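PDB 3JU7: putative PLP-dependent aminotransferase from Bacillus cereus ATCC 10987, which probably acts as a pyridoxal phosphate-dependent transaminase of the DegT/DnrJ/EryC1 family and also binds calcium. Local coordinates for residues A[16-21]-A[240-245]. Sequence-based numbering, arbitrary orientation.
Sequences IEYLDE and AAIGIA. With CA (calcium ion), chain C; CA (calcium ion), chain E.
The aliphatic arm of Ile242 lies flat over the ring of Tyr18: CG1 stands 3.5 Å above the centroid, only 7° off the ring normal, a CH-pi contact. CD1 follows the ring toward its hydroxyl, 3.5 Å from Tyr18 CZ. Tyr18 holds its CG between the backbone N and the carbonyl carbon (chi1 54°), and chi2 of -87° turns the ring face to Ile242. Ala245 CB sits near the ring plane at its edge and meets Tyr18 CB at 3.8 Å. One turn back, Ala241 CB packs against Glu21 CB, also at 3.8 Å. The CA atoms of Tyr18 and Ala245 come within 5.6 Å, consistent with the small alanine side chains. Tyr18 is the N-cap residue of helix 19-28, seated here on helix 237-248 in what is probably the fold type I of PLP enzymes, beside the dimer interface: Tyr238 of the second subunit packs on both Tyr18 and Ile242. Lys248 donates a hydrogen bond to Glu17 O. A water bound to one calcium ion lies 2.9 Å from Glu21 OE1 and can donate to it or to Glu17 O, but has more acceptors nearby than protons. Asp20 OD2 bridges both calcium ions, 2.6 Å from that one and 2.5 Å from the other.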
ATOM      1  N   ILE A  16     -17.769   4.511  17.904  1.00 18.20           N
ATOM      2  CA  ILE A  16     -17.749   4.583  19.388  1.00 20.08           C
ATOM      3  C   ILE A  16     -16.787   3.507  19.979  1.00 20.46           C
ATOM      4  O   ILE A  16     -16.178   3.721  21.004  1.00 17.84           O
ATOM      5  CB  ILE A  16     -19.176   4.472  19.991  1.00 19.71           C
ATOM      6  CG1 ILE A  16     -19.235   4.920  21.464  1.00 23.72           C
ATOM      7  CG2 ILE A  16     -19.701   3.035  19.904  1.00 17.84           C
ATOM      8  CD1 ILE A  16     -19.245   6.379  21.706  1.00 21.26           C
ATOM      9  N   GLU A  17     -16.644   2.382  19.272  1.00 22.01           N
ATOM     10  CA  GLU A  17     -15.851   1.228  19.706  1.00 20.68           C
ATOM     11  C   GLU A  17     -14.340   1.417  19.682  1.00 20.58           C
ATOM     12  O   GLU A  17     -13.659   0.729  20.419  1.00 23.60           O
ATOM     13  CB  GLU A  17     -16.221  -0.002  18.860  1.00 19.74           C
ATOM     14  CG  GLU A  17     -17.677  -0.454  18.964  1.00 24.81           C
ATOM     15  CD  GLU A  17     -18.092  -0.922  20.357  1.00 30.41           C
ATOM     16  OE1 GLU A  17     -17.227  -1.073  21.256  1.00 40.35           O
ATOM     17  OE2 GLU A  17     -19.294  -1.145  20.566  1.00 37.69           O
ATOM     18  N   TYR A  18     -13.823   2.329  18.842  1.00 22.23           N
ATOM     19  CA  TYR A  18     -12.397   2.677  18.857  1.00 21.07           C
ATOM     20  C   TYR A  18     -12.104   4.171  19.131  1.00 22.88           C
ATOM     21  O   TYR A  18     -11.028   4.645  18.806  1.00 22.55           O
ATOM     22  CB  TYR A  18     -11.699   2.227  17.561  1.00 24.02           C
ATOM     23  CG  TYR A  18     -12.347   2.736  16.308  1.00 22.28           C
ATOM     24  CD1 TYR A  18     -13.385   2.042  15.720  1.00 23.83           C
ATOM     25  CD2 TYR A  18     -11.954   3.939  15.752  1.00 19.51           C
ATOM     26  CE1 TYR A  18     -14.002   2.524  14.586  1.00 24.36           C
ATOM     27  CE2 TYR A  18     -12.559   4.438  14.633  1.00 24.95           C
ATOM     28  CZ  TYR A  18     -13.577   3.736  14.045  1.00 24.61           C
ATOM     29  OH  TYR A  18     -14.168   4.257  12.941  1.00 17.58           O
ATOM     30  N   LEU A  19     -13.027   4.901  19.757  1.00 20.26           N
ATOM     31  CA  LEU A  19     -12.823   6.338  19.966  1.00 20.34           C
ATOM     32  C   LEU A  19     -11.742   6.570  21.027  1.00 20.62           C
ATOM     33  O   LEU A  19     -10.891   7.413  20.854  1.00 21.13           O
ATOM     34  CB  LEU A  19     -14.137   7.035  20.340  1.00 21.65           C
ATOM     35  CG  LEU A  19     -14.300   8.546  20.151  1.00 29.28           C
ATOM     36  CD1 LEU A  19     -13.775   8.992  18.799  1.00 29.31           C
ATOM     37  CD2 LEU A  19     -15.781   8.918  20.256  1.00 25.71           C
ATOM     38  N   ASP A  20     -11.791   5.828  22.124  1.00 18.30           N
ATOM     39  CA  ASP A  20     -10.695   5.825  23.089  1.00 21.63           C
ATOM     40  C   ASP A  20      -9.318   5.678  22.463  1.00 21.20           C
ATOM     41  O   ASP A  20      -8.410   6.399  22.809  1.00 23.64           O
ATOM     42  CB  ASP A  20     -10.871   4.691  24.075  1.00 17.82           C
ATOM     43  CG  ASP A  20     -12.010   4.915  24.992  1.00 21.97           C
ATOM     44  OD1 ASP A  20     -12.582   6.043  25.065  1.00 20.25           O
ATOM     45  OD2 ASP A  20     -12.341   3.959  25.680  1.00 24.40           O
ATOM     46  N   GLU A  21      -9.163   4.747  21.543  1.00 23.33           N
ATOM     47  CA  GLU A  21      -7.892   4.592  20.883  1.00 24.84           C
ATOM     48  C   GLU A  21      -7.551   5.816  20.040  1.00 25.44           C
ATOM     49  O   GLU A  21      -6.385   6.234  20.017  1.00 26.08           O
ATOM     50  CB  GLU A  21      -7.853   3.328  20.022  1.00 27.32           C
ATOM     51  CG  GLU A  21      -7.733   2.040  20.826  1.00 24.43           C
ATOM     52  CD  GLU A  21      -9.052   1.574  21.434  1.00 27.94           C
ATOM     53  OE1 GLU A  21     -10.117   2.128  21.100  1.00 28.49           O
ATOM     54  OE2 GLU A  21      -9.022   0.652  22.262  1.00 31.68           O
ATOM     55  N   ALA A 240      -4.899   0.436  12.846  1.00 23.62           N
ATOM     56  CA  ALA A 240      -4.693  -0.453  14.025  1.00 22.26           C
ATOM     57  C   ALA A 240      -5.754  -0.255  15.092  1.00 21.28           C
ATOM     58  O   ALA A 240      -6.169  -1.210  15.743  1.00 22.41           O
ATOM     59  CB  ALA A 240      -3.346  -0.238  14.628  1.00 20.38           C
ATOM     60  N   ALA A 241      -6.177   0.994  15.292  1.00 22.66           N
ATOM     61  CA  ALA A 241      -7.239   1.329  16.265  1.00 20.02           C
ATOM     62  C   ALA A 241      -8.510   0.532  15.960  1.00 21.49           C
ATOM     63  O   ALA A 241      -9.088  -0.090  16.847  1.00 20.22           O
ATOM     64  CB  ALA A 241      -7.545   2.845  16.234  1.00 16.96           C
ATOM     65  N   ILE A 242      -8.917   0.524  14.685  1.00 20.56           N
ATOM     66  CA  ILE A 242     -10.108  -0.213  14.290  1.00 21.88           C
ATOM     67  C   ILE A 242      -9.834  -1.716  14.439  1.00 23.35           C
ATOM     68  O   ILE A 242     -10.673  -2.453  14.936  1.00 22.45           O
ATOM     69  CB  ILE A 242     -10.598   0.153  12.859  1.00 21.86           C
ATOM     70  CG1 ILE A 242     -10.890   1.663  12.796  1.00 20.40           C
ATOM     71  CG2 ILE A 242     -11.855  -0.628  12.524  1.00 17.25           C
ATOM     72  CD1 ILE A 242     -11.679   2.123  11.627  1.00 22.77           C
ATOM     73  N   GLY A 243      -8.648  -2.167  14.050  1.00 20.72           N
ATOM     74  CA  GLY A 243      -8.318  -3.572  14.234  1.00 21.68           C
ATOM     75  C   GLY A 243      -8.474  -4.028  15.665  1.00 20.95           C
ATOM     76  O   GLY A 243      -9.061  -5.090  15.941  1.00 22.09           O
ATOM     77  N   ILE A 244      -7.960  -3.250  16.608  1.00 21.41           N
ATOM     78  CA  ILE A 244      -8.099  -3.629  18.026  1.00 21.25           C
ATOM     79  C   ILE A 244      -9.563  -3.757  18.455  1.00 22.63           C
ATOM     80  O   ILE A 244      -9.916  -4.635  19.265  1.00 26.29           O
ATOM     81  CB  ILE A 244      -7.429  -2.586  18.982  1.00 23.22           C
ATOM     82  CG1 ILE A 244      -5.909  -2.711  18.935  1.00 27.66           C
ATOM     83  CG2 ILE A 244      -7.970  -2.710  20.474  1.00 17.40           C
ATOM     84  CD1 ILE A 244      -5.236  -1.611  19.712  1.00 24.01           C
ATOM     85  N   ALA A 245     -10.399  -2.841  17.972  1.00 21.78           N
ATOM     86  CA  ALA A 245     -11.814  -2.837  18.329  1.00 24.30           C
ATOM     87  C   ALA A 245     -12.495  -4.007  17.673  1.00 22.95           C
ATOM     88  O   ALA A 245     -13.474  -4.514  18.200  1.00 24.03           O
ATOM     89  CB  ALA A 245     -12.515  -1.495  17.916  1.00 23.25           C
TER
HETATM   90 CA    CA C 377     -11.768   1.454  25.618  1.00 55.99          CA
HETATM   91 CA    CA E 379     -14.381   3.291  26.957  1.00 49.19          CA
HETATM   92  O   HOH W   1     -12.112   1.404  23.138  1.00 26.54           O
HETATM   93  O   HOH W   2     -14.329   0.504  25.846  1.00 31.48           O
HETATM   94  O   HOH W   3     -15.691   3.699  25.020  1.00 19.67           O
HETATM   95  O   HOH W   4     -12.394   3.067  28.861  1.00 36.10           O